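PDB 2CH9: cystatin F from Homo sapiens, which inhibits papain and cathepsin L, more weakly than other cystatins do, and may play a role in immune regulation. Local coordinates for residues Trp110-Pro113 and Trp114-His117. Numbering follows the deposited sequence.
Sequences WVVP and WLQH. With ZN (zinc ion), chain G.
The hairpin turn joining the last two strands of the cystatin sheet, 102-112 and 117-126, closes on V112 and H117. Their backbones pair both ways, V112 N to H117 O at 2.8 Å and H117 N to V112 O at 3.1 Å. L115 N also donates to V112 O, at 2.9 Å, from the opposite face of that carbonyl, so two N-H groups grip one oxygen; a weak bond from Q116 N to P113 O spans the turn. With CG1 anti to its backbone N (chi1 -166°), V112 lays this methyl over one face of the W114 indole, 3.8 Å from the five-membered-ring centroid. W110 CZ3 approaches H117 CD2 at 3.8 Å, six-membered ring and imidazole meeting obliquely, planes at 71°. H117 binds zinc through ND1 at 2.0 Å, two waters joining it on the metal, and its NE2 hydrogen-bonds to E119 OE2, which fixes the ring's rotation. W110 NE1 hydrogen-bonds to V64 O in the secondary area of contact; an alanine here would probably leave that carbonyl without its indole donor and open a gap beside the zinc ligand. Q116 and H117, both facing V112, form a G1 beta bulge in the Pro-Trp second hairpin loop, which probably contacts the protease, as in other cystatins.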
ATOM      1  N   TRP A 110       2.454   2.542   9.543  1.00 51.85           N
ATOM      2  CA  TRP A 110       1.103   2.673  10.076  1.00 52.20           C
ATOM      3  C   TRP A 110       1.183   3.233  11.487  1.00 52.06           C
ATOM      4  O   TRP A 110       1.843   2.645  12.354  1.00 51.57           O
ATOM      5  CB  TRP A 110       0.393   1.312  10.077  1.00 52.88           C
ATOM      6  CG  TRP A 110      -1.062   1.365  10.509  1.00 53.32           C
ATOM      7  CD1 TRP A 110      -2.048   2.201  10.030  1.00 53.45           C
ATOM      8  CD2 TRP A 110      -1.691   0.531  11.489  1.00 54.10           C
ATOM      9  NE1 TRP A 110      -3.239   1.936  10.659  1.00 51.92           N
ATOM     10  CE2 TRP A 110      -3.053   0.918  11.557  1.00 54.64           C
ATOM     11  CE3 TRP A 110      -1.242  -0.514  12.302  1.00 53.67           C
ATOM     12  CZ2 TRP A 110      -3.965   0.300  12.423  1.00 53.07           C
ATOM     13  CZ3 TRP A 110      -2.143  -1.120  13.160  1.00 54.19           C
ATOM     14  CH2 TRP A 110      -3.496  -0.712  13.211  1.00 54.09           C
ATOM     15  N   VAL A 111       0.546   4.377  11.714  1.00 51.28           N
ATOM     16  CA  VAL A 111       0.636   5.045  13.014  1.00 52.00           C
ATOM     17  C   VAL A 111      -0.760   5.247  13.581  1.00 52.56           C
ATOM     18  O   VAL A 111      -1.643   5.781  12.897  1.00 53.07           O
ATOM     19  CB  VAL A 111       1.386   6.396  12.921  1.00 51.48           C
ATOM     20  CG1 VAL A 111       1.594   7.013  14.306  1.00 50.43           C
ATOM     21  CG2 VAL A 111       2.722   6.210  12.208  1.00 51.43           C
ATOM     22  N   VAL A 112      -0.968   4.777  14.808  1.00 52.81           N
ATOM     23  CA  VAL A 112      -2.220   5.020  15.516  1.00 53.25           C
ATOM     24  C   VAL A 112      -1.929   5.802  16.812  1.00 53.94           C
ATOM     25  O   VAL A 112      -1.751   5.202  17.878  1.00 54.15           O
ATOM     26  CB  VAL A 112      -3.011   3.718  15.793  1.00 53.34           C
ATOM     27  CG1 VAL A 112      -4.426   4.051  16.219  1.00 53.03           C
ATOM     28  CG2 VAL A 112      -3.057   2.839  14.546  1.00 51.57           C
ATOM     29  N   PRO A 113      -1.872   7.150  16.718  1.00 54.44           N
ATOM     30  CA  PRO A 113      -1.430   7.998  17.838  1.00 55.09           C
ATOM     31  C   PRO A 113      -2.318   7.894  19.057  1.00 54.90           C
ATOM     32  O   PRO A 113      -1.825   8.020  20.186  1.00 56.29           O
ATOM     33  CB  PRO A 113      -1.493   9.416  17.255  1.00 55.27           C
ATOM     34  CG  PRO A 113      -1.401   9.210  15.778  1.00 54.97           C
ATOM     35  CD  PRO A 113      -2.207   7.969  15.540  1.00 54.84           C
ATOM     36  N   TRP A 114      -3.610   7.657  18.860  1.00 54.71           N
ATOM     37  CA  TRP A 114      -4.494   7.527  20.026  1.00 54.72           C
ATOM     38  C   TRP A 114      -4.323   6.191  20.750  1.00 54.92           C
ATOM     39  O   TRP A 114      -4.781   6.030  21.881  1.00 54.86           O
ATOM     40  CB  TRP A 114      -5.965   7.813  19.683  1.00 54.16           C
ATOM     41  CG  TRP A 114      -6.536   6.996  18.568  1.00 53.17           C
ATOM     42  CD1 TRP A 114      -7.274   5.852  18.683  1.00 52.87           C
ATOM     43  CD2 TRP A 114      -6.455   7.282  17.169  1.00 52.44           C
ATOM     44  NE1 TRP A 114      -7.647   5.401  17.435  1.00 52.88           N
ATOM     45  CE2 TRP A 114      -7.160   6.262  16.491  1.00 51.90           C
ATOM     46  CE3 TRP A 114      -5.856   8.304  16.421  1.00 52.28           C
ATOM     47  CZ2 TRP A 114      -7.271   6.224  15.104  1.00 52.76           C
ATOM     48  CZ3 TRP A 114      -5.957   8.262  15.043  1.00 52.64           C
ATOM     49  CH2 TRP A 114      -6.664   7.230  14.397  1.00 52.97           C
ATOM     50  N   LEU A 115      -3.666   5.232  20.103  1.00 55.39           N
ATOM     51  CA  LEU A 115      -3.353   3.966  20.762  1.00 55.84           C
ATOM     52  C   LEU A 115      -1.860   3.811  21.040  1.00 56.20           C
ATOM     53  O   LEU A 115      -1.413   2.728  21.409  1.00 56.57           O
ATOM     54  CB  LEU A 115      -3.886   2.775  19.956  1.00 55.69           C
ATOM     55  CG  LEU A 115      -5.398   2.640  19.748  1.00 55.38           C
ATOM     56  CD1 LEU A 115      -5.704   1.418  18.888  1.00 54.64           C
ATOM     57  CD2 LEU A 115      -6.164   2.583  21.074  1.00 55.10           C
ATOM     58  N   GLN A 116      -1.108   4.901  20.868  1.00 56.79           N
ATOM     59  CA  GLN A 116       0.366   4.923  21.004  1.00 57.56           C
ATOM     60  C   GLN A 116       1.097   3.799  20.250  1.00 57.41           C
ATOM     61  O   GLN A 116       2.033   3.187  20.771  1.00 57.34           O
ATOM     62  CB  GLN A 116       0.796   4.924  22.472  1.00 57.66           C
ATOM     63  CG  GLN A 116       0.447   6.185  23.233  1.00 60.09           C
ATOM     64  CD  GLN A 116      -0.721   5.982  24.181  1.00 62.85           C
ATOM     65  OE1 GLN A 116      -1.878   5.863  23.755  1.00 64.08           O
ATOM     66  NE2 GLN A 116      -0.426   5.952  25.478  1.00 63.00           N
ATOM     67  N   HIS A 117       0.671   3.545  19.020  1.00 57.16           N
ATOM     68  CA  HIS A 117       1.170   2.414  18.258  1.00 56.98           C
ATOM     69  C   HIS A 117       1.709   2.906  16.929  1.00 56.59           C
ATOM     70  O   HIS A 117       1.184   3.846  16.356  1.00 56.24           O
ATOM     71  CB  HIS A 117       0.038   1.406  18.045  1.00 57.43           C
ATOM     72  CG  HIS A 117       0.408   0.239  17.183  1.00 58.98           C
ATOM     73  ND1 HIS A 117       1.048  -0.879  17.675  1.00 61.12           N
ATOM     74  CD2 HIS A 117       0.212   0.011  15.863  1.00 60.03           C
ATOM     75  CE1 HIS A 117       1.229  -1.746  16.696  1.00 59.52           C
ATOM     76  NE2 HIS A 117       0.735  -1.229  15.585  1.00 61.08           N
TER
HETATM   77 ZN    ZN G1158       2.388  -1.023  19.222  0.65 68.31          ZN
HETATM   78  O   HOH W   1       4.176   0.250  18.814  1.00 66.63           O
HETATM   79  O   HOH W   2       1.014  -2.486  20.028  1.00 67.19           O